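Local coordinates for BluB-like flavoprotein (Clostridium difficile 630, PDB 3EO8) that binds flavin mononucleotide and is probably an FMN-dependent oxidoreductase of the nitroreductase type, at residues Asn45-Ile51 against Val102-Thr108; Tyr158-Thr164 against Ala192-Val198. All coordinates share one frame; numbering follows the deposited sequence.

Contact 1 of 2, residues Asn45-Ile51 against Val102-Thr108; sequences NWHFVVI and VLVLVFT
Strands 47-51 and 102-108 form an antiparallel ladder in the central sheet of the nitroreductase fold. H47, V49 and I51 are the hydrogen-bonded partners of F107, L105 and L103. Each of these pairs is joined by two backbone bonds. The straightest runs from V49 N to L105 O, at 2.8 Å and 175°. One more bond closes the ladder beyond H47. T108 OG1 donates to N45 O over 2.7 Å. This OG1 lies anti to the backbone N of T108 (chi1 -171°), which sets the hydroxyl beside N45.

F48, V50, V104 and V106 pack on one face. V106 CG1 sits over a face of the F48 ring in a CH-pi contact, 4.1 Å from the centroid. V104 CG1 instead reaches the ring edge, 4.1 Å from F48 CD2. V50 CG1 meets V102 CG1 further along. The other face carries H47, V49, I51, L103, L105 and F107. There V49 CG2 approaches F107 CD1 at 3.9 Å, and the same methyl lies in plane at the edge of the H47 ring. CD1 of I51 is trans about the CB-CG1 bond (chi2 161°) and reaches L105 CD1 at 3.8 Å.

The N45 amide nitrogen is held by the carbonyls of G138 and K109. H47 NE2 is hydrogen-bonded to T216 OG1 of the second subunit. Helix 24-35 packs on F48 and V50 through I31, while helix 137-155 touches W46 and T108. Strand 189-197 pairs with 102-108 on the side away from 47-51. Beyond F48, V49 and V50 the sheet continues in parallel with a strand of the second subunit.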
# COMPACT_ATOMS: atom_id res chain seq x y z
N ASN A 45 4.16 6.42 8.24
CA ASN A 45 3.13 5.99 9.18
C ASN A 45 3.22 4.52 9.47
O ASN A 45 2.37 3.73 9.05
CB ASN A 45 1.72 6.35 8.66
CG ASN A 45 1.42 5.80 7.24
OD1 ASN A 45 2.32 5.70 6.37
ND2 ASN A 45 0.15 5.43 7.02
N TRP A 46 4.30 4.13 10.13
CA TRP A 46 4.51 2.72 10.41
C TRP A 46 5.32 2.52 11.68
O TRP A 46 6.18 3.35 11.99
CB TRP A 46 5.23 2.05 9.24
CG TRP A 46 6.40 2.83 8.65
CD1 TRP A 46 7.62 3.05 9.20
CD2 TRP A 46 6.46 3.38 7.34
NE1 TRP A 46 8.43 3.74 8.32
CE2 TRP A 46 7.73 3.96 7.17
CE3 TRP A 46 5.53 3.48 6.29
CZ2 TRP A 46 8.11 4.61 5.98
CZ3 TRP A 46 5.90 4.13 5.13
CH2 TRP A 46 7.19 4.67 4.97
N HIS A 47 5.02 1.44 12.40
CA HIS A 47 5.82 1.01 13.56
C HIS A 47 5.76 -0.51 13.60
O HIS A 47 4.68 -1.10 13.61
CB HIS A 47 5.28 1.59 14.89
CG HIS A 47 6.23 1.39 16.04
ND1 HIS A 47 7.25 2.27 16.32
CD2 HIS A 47 6.36 0.38 16.93
CE1 HIS A 47 7.94 1.83 17.35
NE2 HIS A 47 7.42 0.68 17.74
N PHE A 48 6.92 -1.16 13.63
CA PHE A 48 6.98 -2.61 13.59
C PHE A 48 7.26 -3.17 14.98
O PHE A 48 8.33 -2.92 15.54
CB PHE A 48 8.10 -3.06 12.62
CG PHE A 48 7.85 -2.63 11.20
CD1 PHE A 48 8.11 -1.32 10.80
CD2 PHE A 48 7.32 -3.52 10.28
CE1 PHE A 48 7.82 -0.91 9.50
CE2 PHE A 48 7.04 -3.12 8.98
CZ PHE A 48 7.28 -1.82 8.59
N VAL A 49 6.32 -3.97 15.50
CA VAL A 49 6.46 -4.62 16.79
C VAL A 49 6.84 -6.06 16.57
O VAL A 49 6.08 -6.83 16.02
CB VAL A 49 5.15 -4.53 17.61
CG1 VAL A 49 5.31 -5.21 18.98
CG2 VAL A 49 4.75 -3.08 17.78
N VAL A 50 8.06 -6.43 16.97
CA VAL A 50 8.59 -7.74 16.67
C VAL A 50 8.43 -8.71 17.85
O VAL A 50 8.96 -8.46 18.94
CB VAL A 50 10.07 -7.62 16.34
CG1 VAL A 50 10.64 -9.00 16.01
CG2 VAL A 50 10.26 -6.69 15.15
N ILE A 51 7.72 -9.81 17.63
CA ILE A 51 7.42 -10.74 18.70
C ILE A 51 7.97 -12.11 18.40
O ILE A 51 7.70 -12.67 17.35
CB ILE A 51 5.89 -10.87 18.91
CG1 ILE A 51 5.31 -9.53 19.31
CG2 ILE A 51 5.57 -11.89 20.01
CD1 ILE A 51 3.80 -9.45 19.10
N VAL A 102 8.48 -15.99 14.25
CA VAL A 102 8.35 -14.55 14.50
C VAL A 102 7.02 -14.06 13.99
O VAL A 102 6.61 -14.41 12.89
CB VAL A 102 9.47 -13.75 13.78
CG1 VAL A 102 9.30 -12.25 14.02
CG2 VAL A 102 10.85 -14.24 14.20
N LEU A 103 6.35 -13.25 14.81
CA LEU A 103 5.16 -12.50 14.44
C LEU A 103 5.52 -11.02 14.50
O LEU A 103 5.99 -10.56 15.53
CB LEU A 103 4.00 -12.75 15.40
CG LEU A 103 2.72 -12.00 15.10
CD1 LEU A 103 2.22 -12.38 13.70
CD2 LEU A 103 1.67 -12.26 16.20
N VAL A 104 5.28 -10.29 13.42
CA VAL A 104 5.50 -8.85 13.43
C VAL A 104 4.14 -8.17 13.33
O VAL A 104 3.36 -8.47 12.45
CB VAL A 104 6.38 -8.40 12.28
CG1 VAL A 104 6.68 -6.91 12.43
CG2 VAL A 104 7.69 -9.26 12.23
N LEU A 105 3.83 -7.28 14.26
CA LEU A 105 2.62 -6.51 14.17
C LEU A 105 3.02 -5.19 13.59
O LEU A 105 3.91 -4.50 14.14
CB LEU A 105 1.99 -6.30 15.55
CG LEU A 105 1.69 -7.56 16.35
CD1 LEU A 105 1.11 -7.13 17.68
CD2 LEU A 105 0.79 -8.48 15.62
N VAL A 106 2.39 -4.84 12.48
CA VAL A 106 2.71 -3.61 11.81
C VAL A 106 1.61 -2.63 12.15
O VAL A 106 0.46 -2.75 11.67
CB VAL A 106 2.84 -3.77 10.29
CG1 VAL A 106 3.44 -2.53 9.76
CG2 VAL A 106 3.76 -4.98 9.95
N PHE A 107 1.98 -1.67 13.00
CA PHE A 107 1.08 -0.58 13.39
C PHE A 107 1.19 0.56 12.39
O PHE A 107 2.22 0.73 11.74
CB PHE A 107 1.39 -0.06 14.80
CG PHE A 107 0.80 -0.91 15.90
CD1 PHE A 107 1.35 -2.14 16.21
CD2 PHE A 107 -0.32 -0.48 16.59
CE1 PHE A 107 0.81 -2.93 17.23
CE2 PHE A 107 -0.89 -1.26 17.58
CZ PHE A 107 -0.33 -2.49 17.92
N THR A 108 0.13 1.33 12.27
CA THR A 108 0.07 2.42 11.31
C THR A 108 -0.85 3.50 11.90
O THR A 108 -1.38 3.34 13.00
CB THR A 108 -0.41 1.91 9.92
OG1 THR A 108 -0.26 2.94 8.94
CG2 THR A 108 -1.89 1.43 9.97

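Contact 2 of 2, residues Tyr158-Thr164 against Ala192-Val198; sequences YGSCWLT and AMLALGV. With FMN (flavin mononucleotide), chain G.
W162 and L163 pack against A192, M193 and A195 where strand 159-163 meets strand 189-197, beside the flavin. This end of the antiparallel pair is tight. L163 N bonds M193 O at 2.7 Å, and M193 N returns a bond to L163 O. L163 CD1 reaches across to lie 3.7 Å from A195 N. A192 CB comes obliquely to the W162 indole, 3.7 Å from NE1. FMN C8M stands 3.7 Å above the centre of one indole face. In W162, CG lies anti to the backbone N (chi1 -165°), which brings the indole to the flavin methyls. T164 N donates to FMN N5 at 3.2 Å and more weakly to FMN O4. These bonds tie the flavin edge carrying N5 and O4 to the end of the strand.

The Y158 end is looser, and Y158 and V198 are partly exposed. G159 and G197 face each other without side chains, and the bond from G197 N to G159 O stretches to 3.2 Å. Here V198 CG2 lies 3.7 Å from Y158 CD1, and G197 O sits in plane at the ring edge. D26 holds the Y158 hydroxyl.

W162 NE1 is hydrogen-bonded to Q140 of the second subunit. Helix 137-155 packs on W162 and L194, helix 24-35 packs on L196, and strand 102-108 flanks strand 189-197.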
# COMPACT_ATOMS: atom_id res chain seq x y z
N TYR A 158 14.97 -15.66 4.22
CA TYR A 158 13.73 -15.93 4.92
C TYR A 158 12.56 -15.72 3.97
O TYR A 158 12.74 -15.60 2.77
CB TYR A 158 13.61 -14.99 6.12
CG TYR A 158 14.79 -14.99 7.05
CD1 TYR A 158 14.95 -15.98 8.03
CD2 TYR A 158 15.73 -13.96 7.01
CE1 TYR A 158 16.02 -15.96 8.90
CE2 TYR A 158 16.80 -13.93 7.86
CZ TYR A 158 16.94 -14.91 8.82
OH TYR A 158 18.00 -14.84 9.70
N GLY A 159 11.35 -15.72 4.52
CA GLY A 159 10.16 -15.44 3.74
C GLY A 159 9.05 -15.14 4.71
O GLY A 159 9.21 -15.31 5.92
N SER A 160 7.90 -14.70 4.20
CA SER A 160 6.86 -14.24 5.07
C SER A 160 5.49 -14.30 4.39
O SER A 160 5.38 -14.49 3.17
CB SER A 160 7.16 -12.77 5.48
OG SER A 160 6.99 -11.86 4.39
N CYS A 161 4.46 -14.11 5.18
CA CYS A 161 3.13 -13.88 4.65
C CYS A 161 2.65 -12.65 5.33
O CYS A 161 2.85 -12.48 6.53
CB CYS A 161 2.18 -15.04 4.95
SG CYS A 161 0.54 -14.97 4.12
N TRP A 162 2.01 -11.81 4.54
CA TRP A 162 1.35 -10.58 4.95
C TRP A 162 -0.07 -10.93 5.36
O TRP A 162 -0.72 -11.68 4.66
CB TRP A 162 1.35 -9.72 3.70
CG TRP A 162 1.08 -8.25 3.78
CD1 TRP A 162 0.20 -7.59 4.59
CD2 TRP A 162 1.58 -7.29 2.86
NE1 TRP A 162 0.21 -6.25 4.28
CE2 TRP A 162 1.04 -6.05 3.21
CE3 TRP A 162 2.49 -7.36 1.80
CZ2 TRP A 162 1.36 -4.87 2.53
CZ3 TRP A 162 2.82 -6.19 1.13
CH2 TRP A 162 2.24 -4.96 1.50
N LEU A 163 -0.54 -10.42 6.50
CA LEU A 163 -1.90 -10.69 6.95
C LEU A 163 -2.68 -9.45 7.30
O LEU A 163 -2.22 -8.61 8.06
CB LEU A 163 -1.89 -11.59 8.18
CG LEU A 163 -1.29 -13.00 8.02
CD1 LEU A 163 0.22 -13.08 8.21
CD2 LEU A 163 -2.01 -13.98 8.99
N THR A 164 -3.89 -9.38 6.79
CA THR A 164 -4.86 -8.40 7.30
C THR A 164 -6.15 -9.08 7.71
O THR A 164 -7.07 -8.41 8.20
CB THR A 164 -5.13 -7.25 6.29
OG1 THR A 164 -5.57 -7.78 5.04
CG2 THR A 164 -3.88 -6.37 6.12
N ALA A 192 -1.43 -4.46 9.81
CA ALA A 192 -1.18 -5.76 9.20
C ALA A 192 -0.31 -6.57 10.17
O ALA A 192 0.26 -5.99 11.11
CB ALA A 192 -0.49 -5.60 7.84
N MSE A 193 -0.25 -7.89 9.98
CA MSE A 193 0.79 -8.71 10.58
C MSE A 193 1.60 -9.37 9.49
O MSE A 193 1.19 -9.47 8.32
CB MSE A 193 0.25 -9.79 11.53
CG MSE A 193 -0.97 -9.35 12.32
SE MSE A 193 -1.49 -10.52 13.76
CE MSE A 193 -2.13 -12.06 12.81
N LEU A 194 2.81 -9.77 9.88
CA LEU A 194 3.67 -10.59 9.04
C LEU A 194 4.06 -11.85 9.81
O LEU A 194 4.54 -11.76 10.97
CB LEU A 194 4.93 -9.83 8.69
CG LEU A 194 4.78 -8.66 7.74
CD1 LEU A 194 5.97 -7.68 7.90
CD2 LEU A 194 4.70 -9.23 6.36
N ALA A 195 3.84 -13.00 9.18
CA ALA A 195 4.39 -14.27 9.69
C ALA A 195 5.75 -14.44 9.02
O ALA A 195 5.83 -14.45 7.79
CB ALA A 195 3.47 -15.48 9.35
N LEU A 196 6.80 -14.60 9.82
CA LEU A 196 8.17 -14.51 9.34
C LEU A 196 9.02 -15.67 9.82
O LEU A 196 9.06 -15.97 11.01
CB LEU A 196 8.80 -13.19 9.83
CG LEU A 196 10.25 -12.86 9.46
CD1 LEU A 196 10.45 -12.71 7.92
CD2 LEU A 196 10.72 -11.59 10.26
N GLY A 197 9.74 -16.28 8.89
CA GLY A 197 10.60 -17.43 9.19
C GLY A 197 11.40 -17.91 8.00
O GLY A 197 11.41 -17.28 6.94
N VAL A 198 12.10 -19.02 8.17
CA VAL A 198 12.75 -19.66 7.06
C VAL A 198 11.69 -20.51 6.41
O VAL A 198 11.09 -21.36 7.07
CB VAL A 198 13.91 -20.56 7.49
CG1 VAL A 198 14.45 -21.29 6.27
CG2 VAL A 198 15.01 -19.72 8.21
N1 FMN G . -2.63 -14.21 3.03
C2 FMN G . -3.17 -14.93 4.06
O2 FMN G . -3.06 -16.16 4.14
N3 FMN G . -3.86 -14.28 5.05
C4 FMN G . -4.07 -12.94 5.03
O4 FMN G . -4.69 -12.40 5.98
C4A FMN G . -3.53 -12.20 3.99
N5 FMN G . -3.69 -10.83 3.96
C5A FMN G . -3.12 -10.08 2.95
C6 FMN G . -3.28 -8.71 2.98
C7 FMN G . -2.70 -7.94 1.99
C7M FMN G . -2.56 -6.48 2.27
C8 FMN G . -1.94 -8.55 0.98
C8M FMN G . -1.00 -7.72 0.16
C9 FMN G . -1.78 -9.93 0.98
C9A FMN G . -2.36 -10.71 1.96
N10 FMN G . -2.25 -12.10 1.97
C10 FMN G . -2.78 -12.84 3.01
C1' FMN G . -1.53 -12.85 0.87
C2' FMN G . -2.37 -13.02 -0.39
O2' FMN G . -3.35 -14.03 -0.19
C3' FMN G . -1.45 -13.42 -1.53
O3' FMN G . -0.53 -12.35 -1.76
C4' FMN G . -2.15 -13.78 -2.84
O4' FMN G . -2.99 -14.91 -2.68
C5' FMN G . -1.08 -14.09 -3.90
O5' FMN G . -0.31 -15.20 -3.48
P FMN G . 1.30 -15.08 -3.47
O1P FMN G . 1.89 -16.39 -3.00
O2P FMN G . 1.61 -13.97 -2.48
O3P FMN G . 1.85 -14.68 -4.83

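Overall arrangement
Contacts 1 and 2 are two ladders of one sheet, four-stranded and antiparallel within the chain, with their centres about 11 Å apart. The order across it is 47-51, 102-108, 189-197, 159-163. The contacts follow one another along the chain, contact 1 first. Its second strand, 102-108, neighbours strand 189-197 of contact 2. Probable backbone hydrogen bonds from V106 N to A192 O and from L194 N to V104 O join them. L105 also packs on the selenium of M193. Helices 24-35 and 137-155 touch both contacts. Both contacts also touch the second subunit. Contact 1 extends the sheet into it, and contact 2 meets the flavin. One sheet thus links cofactor site and dimer interface.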